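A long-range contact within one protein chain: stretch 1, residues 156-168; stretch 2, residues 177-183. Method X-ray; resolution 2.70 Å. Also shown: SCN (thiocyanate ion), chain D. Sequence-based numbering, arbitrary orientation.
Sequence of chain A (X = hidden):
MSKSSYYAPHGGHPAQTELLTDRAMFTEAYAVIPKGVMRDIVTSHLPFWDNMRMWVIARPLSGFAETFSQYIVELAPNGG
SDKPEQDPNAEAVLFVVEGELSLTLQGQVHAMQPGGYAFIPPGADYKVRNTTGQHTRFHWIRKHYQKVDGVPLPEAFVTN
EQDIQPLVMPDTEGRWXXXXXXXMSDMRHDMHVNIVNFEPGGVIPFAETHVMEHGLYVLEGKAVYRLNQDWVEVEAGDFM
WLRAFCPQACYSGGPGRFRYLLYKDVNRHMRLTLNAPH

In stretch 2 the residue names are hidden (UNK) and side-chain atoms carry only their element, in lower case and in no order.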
# COMPACT_ATOMS: atom_id res chain seq x y z
N ALA A 156 34.28 -35.82 5.49
CA ALA A 156 33.91 -35.22 6.76
C ALA A 156 35.09 -34.56 7.43
O ALA A 156 36.23 -34.72 7.00
CB ALA A 156 33.35 -36.28 7.68
N PHE A 157 34.81 -33.81 8.47
CA PHE A 157 35.84 -33.14 9.24
C PHE A 157 35.17 -32.39 10.38
O PHE A 157 33.98 -32.07 10.31
CB PHE A 157 36.65 -32.21 8.33
CG PHE A 157 35.86 -31.12 7.68
CD1 PHE A 157 35.58 -29.95 8.37
CD2 PHE A 157 35.37 -31.27 6.39
CE1 PHE A 157 34.84 -28.94 7.79
CE2 PHE A 157 34.63 -30.26 5.79
CZ PHE A 157 34.36 -29.10 6.50
N VAL A 158 35.93 -32.16 11.44
CA VAL A 158 35.45 -31.47 12.63
C VAL A 158 36.50 -30.44 13.02
O VAL A 158 37.71 -30.65 12.82
CB VAL A 158 35.25 -32.45 13.80
CG1 VAL A 158 34.67 -31.73 15.01
CG2 VAL A 158 34.35 -33.60 13.37
N THR A 159 36.04 -29.32 13.57
CA THR A 159 36.92 -28.24 13.95
C THR A 159 36.10 -27.21 14.74
O THR A 159 34.94 -27.46 15.05
CB THR A 159 37.54 -27.59 12.69
OG1 THR A 159 38.43 -26.52 13.07
CG2 THR A 159 36.45 -27.05 11.78
N ASN A 160 36.71 -26.08 15.06
CA ASN A 160 36.02 -25.03 15.80
C ASN A 160 36.32 -23.68 15.12
O ASN A 160 37.46 -23.37 14.81
CB ASN A 160 36.46 -25.03 17.27
CG ASN A 160 35.61 -24.11 18.16
OD1 ASN A 160 35.60 -22.90 17.97
ND2 ASN A 160 34.89 -24.70 19.11
N GLU A 161 35.27 -22.91 14.87
CA GLU A 161 35.42 -21.64 14.19
C GLU A 161 36.38 -20.70 14.87
O GLU A 161 36.98 -19.85 14.22
CB GLU A 161 34.04 -20.98 14.03
CG GLU A 161 33.41 -20.49 15.33
CD GLU A 161 33.65 -19.03 15.55
OE1 GLU A 161 33.12 -18.48 16.54
OE2 GLU A 161 34.36 -18.40 14.74
N GLN A 162 36.55 -20.84 16.19
CA GLN A 162 37.46 -19.98 16.94
C GLN A 162 38.92 -20.27 16.58
O GLN A 162 39.82 -19.52 16.97
CB GLN A 162 37.27 -20.17 18.45
CG GLN A 162 35.90 -19.75 18.98
CD GLN A 162 35.73 -19.98 20.48
OE1 GLN A 162 36.01 -21.06 20.99
NE2 GLN A 162 35.27 -18.95 21.18
N ASP A 163 39.14 -21.34 15.84
CA ASP A 163 40.47 -21.75 15.45
C ASP A 163 40.71 -21.39 14.00
O ASP A 163 41.78 -21.63 13.45
CB ASP A 163 40.64 -23.25 15.68
CG ASP A 163 40.50 -23.65 17.15
OD1 ASP A 163 40.12 -24.81 17.44
OD2 ASP A 163 40.79 -22.80 18.03
N ILE A 164 39.70 -20.80 13.37
CA ILE A 164 39.82 -20.44 11.97
C ILE A 164 39.97 -18.95 11.80
O ILE A 164 39.13 -18.17 12.25
CB ILE A 164 38.60 -20.92 11.17
CG1 ILE A 164 38.59 -22.45 11.13
CG2 ILE A 164 38.63 -20.34 9.77
CD1 ILE A 164 37.41 -23.02 10.41
N GLN A 165 41.04 -18.54 11.13
CA GLN A 165 41.26 -17.12 10.92
C GLN A 165 40.32 -16.62 9.82
O GLN A 165 40.35 -17.10 8.68
CB GLN A 165 42.73 -16.87 10.55
CG GLN A 165 43.28 -15.52 11.03
CD GLN A 165 43.59 -15.50 12.53
OE1 GLN A 165 42.69 -15.65 13.37
NE2 GLN A 165 44.87 -15.30 12.86
N PRO A 166 39.45 -15.66 10.17
CA PRO A 166 38.50 -15.11 9.21
C PRO A 166 39.15 -14.36 8.06
O PRO A 166 40.07 -13.58 8.27
CB PRO A 166 37.62 -14.21 10.07
CG PRO A 166 38.51 -13.83 11.21
CD PRO A 166 39.23 -15.10 11.51
N LEU A 167 38.66 -14.63 6.86
CA LEU A 167 39.15 -13.99 5.65
C LEU A 167 38.52 -12.61 5.59
O LEU A 167 37.32 -12.48 5.36
CB LEU A 167 38.75 -14.83 4.44
CG LEU A 167 39.33 -14.48 3.08
CD1 LEU A 167 38.87 -15.54 2.10
CD2 LEU A 167 38.89 -13.08 2.62
N VAL A 168 39.34 -11.59 5.79
CA VAL A 168 38.89 -10.20 5.78
C VAL A 168 38.53 -9.68 4.39
O VAL A 168 39.31 -9.82 3.46
CB VAL A 168 39.97 -9.30 6.40
CG1 VAL A 168 41.28 -9.48 5.65
CG2 VAL A 168 39.53 -7.85 6.38
N UNK A 177 34.56 -9.36 7.56
CA UNK A 177 35.31 -10.55 7.19
C UNK A 177 34.40 -11.76 7.17
O UNK A 177 33.24 -11.66 7.56
o UNK A 177 35.86 -10.98 9.49
c UNK A 177 36.42 -10.78 8.20
N UNK A 178 34.93 -12.90 6.75
CA UNK A 178 34.14 -14.12 6.68
C UNK A 178 34.99 -15.32 7.09
O UNK A 178 36.15 -15.43 6.70
c UNK A 178 33.65 -14.36 5.23
o UNK A 178 32.91 -13.23 4.78
c UNK A 178 32.78 -15.60 5.16
N UNK A 179 34.41 -16.23 7.87
CA UNK A 179 35.13 -17.42 8.27
C UNK A 179 34.55 -18.59 7.49
O UNK A 179 33.36 -18.86 7.57
c UNK A 179 34.18 -16.60 10.43
o UNK A 179 34.39 -18.97 9.97
c UNK A 179 35.01 -17.69 9.76
N UNK A 180 35.40 -19.27 6.73
CA UNK A 180 34.99 -20.40 5.90
C UNK A 180 35.57 -21.71 6.39
O UNK A 180 36.62 -21.74 7.03
c UNK A 180 34.83 -18.86 3.90
n UNK A 180 36.47 -16.89 0.49
c UNK A 180 35.41 -20.14 4.46
c UNK A 180 35.44 -18.48 2.57
n UNK A 180 34.83 -17.26 2.06
c UNK A 180 35.34 -16.53 1.07
n UNK A 180 34.71 -15.43 0.68
N UNK A 181 34.89 -22.80 6.06
CA UNK A 181 35.33 -24.12 6.50
C UNK A 181 35.66 -25.03 5.34
O UNK A 181 36.00 -26.20 5.52
c UNK A 181 32.51 -21.98 9.27
c UNK A 181 34.24 -24.10 9.76
c UNK A 181 33.86 -23.27 10.80
c UNK A 181 34.23 -24.75 7.34
c UNK A 181 32.90 -22.82 8.24
c UNK A 181 33.77 -23.88 8.47
c UNK A 181 33.00 -22.21 10.56
N UNK A 182 35.58 -24.48 4.14
CA UNK A 182 35.85 -25.24 2.94
C UNK A 182 36.51 -24.38 1.89
O UNK A 182 36.20 -23.20 1.75
c UNK A 182 34.12 -27.02 3.18
c UNK A 182 34.76 -26.23 0.92
c UNK A 182 34.55 -25.82 2.36
N UNK A 183 37.43 -24.97 1.14
CA UNK A 183 38.13 -24.25 0.10
C UNK A 183 37.16 -23.91 -1.02
O UNK A 183 36.50 -24.79 -1.57
c UNK A 183 39.27 -25.10 -0.44
o UNK A 183 39.87 -23.53 -2.10
o UNK A 183 41.48 -24.37 -0.84
c UNK A 183 40.27 -24.27 -1.18
S SCN D . 29.69 -15.91 2.99
C SCN D . 30.91 -15.53 1.87
N SCN D . 31.73 -15.25 1.14

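Position 177 carries two side-chain atoms, one carbon and then one oxygen, unbranched; a single hydroxyl on CB leaves serine as the reading. Its CB lies 3.5 Å from Val168 CA, and the CA atoms of the two residues are 3.9 Å apart, the close spacing of an antiparallel non-hydrogen-bonded pair. The oxygen approaches the proline of stretch 1. With Ser177 named, that approach is OG to Pro166 CB at 3.7 Å, a packing contact; the hydroxyl is hydrogen-bonded elsewhere in the structure.

Position 178 has a carbon bearing one oxygen and one carbon. A beta-branched side chain with both elements is threonine, whereas valine would carry two carbons. The backbone does most of the work here: Leu167 N donates to the O of position 178 at 2.6 Å (angle 142°), and the N of position 178 donates to Leu167 O at 2.8 Å (153°). This reciprocal pair defines an antiparallel hydrogen-bonded bridge, with the side chains of Leu167 and Thr178 on the same face of the sheet, while Val168 and Ser177 share the other.

Position 179 repeats the composition, a carbon carrying one oxygen and one carbon, and is again threonine. Its chi1 of 120° lies between the usual wells. The methyl of Thr179, CG2, is 4.2 Å from Pro166 CB, and the CA atoms of this pair are equally far apart, so the chains remain close just beyond the bridges.

Position 180 shows three carbons, a nitrogen, then a carbon carrying two more nitrogens: a guanidinium at the end of a flexible chain, hence arginine. Its CA-to-CB bond points sideways, but the extended chain (chi2 and chi3 both t) brings its end nearer to stretch 1. Leu167 CD1 sits over one face of the guanidinium, 3.2 Å from Arg180 NH1. Near the plane of the group, Arg180 NH2 donates to the thiocyanate N at 3.0 Å (147°), so the ion occupies an edge and leaves that face to the leucine.

Position 181 has one carbon followed by a ring of six carbons with no further atom, which excludes tyrosine and gives phenylalanine. Ile164 CD1 meets Phe181 CD1 obliquely at 3.4 Å, while Glu161 CB reaches the ring edge at CZ, 3.8 Å away. Phe157 CZ approaches the backbone O of Phe181 at 3.5 Å.

Position 182 bears one carbon carrying two carbons, the beta-branched pattern of valine. Val182 CG2 lies 3.9 Å from Phe157 CZ.

Position 183 has two carbons, the second carrying two oxygens; the elements, both terminal atoms being oxygen, exclude asparagine, and the two-carbon length excludes glutamate, so this is Asp183. Its side chain comes no nearer than 9.1 Å to stretch 1.

The contact therefore has two parts. A short antiparallel ladder fixes the register through two backbone hydrogen bonds; beyond it, apolar packing of Phe157 and Ile164 against Phe181 and Val182 continues the association without further cross-stretch hydrogen bonds. Together they bury 613 Å², summed over both sides.

Stretch 2 177-183: STTRFVD
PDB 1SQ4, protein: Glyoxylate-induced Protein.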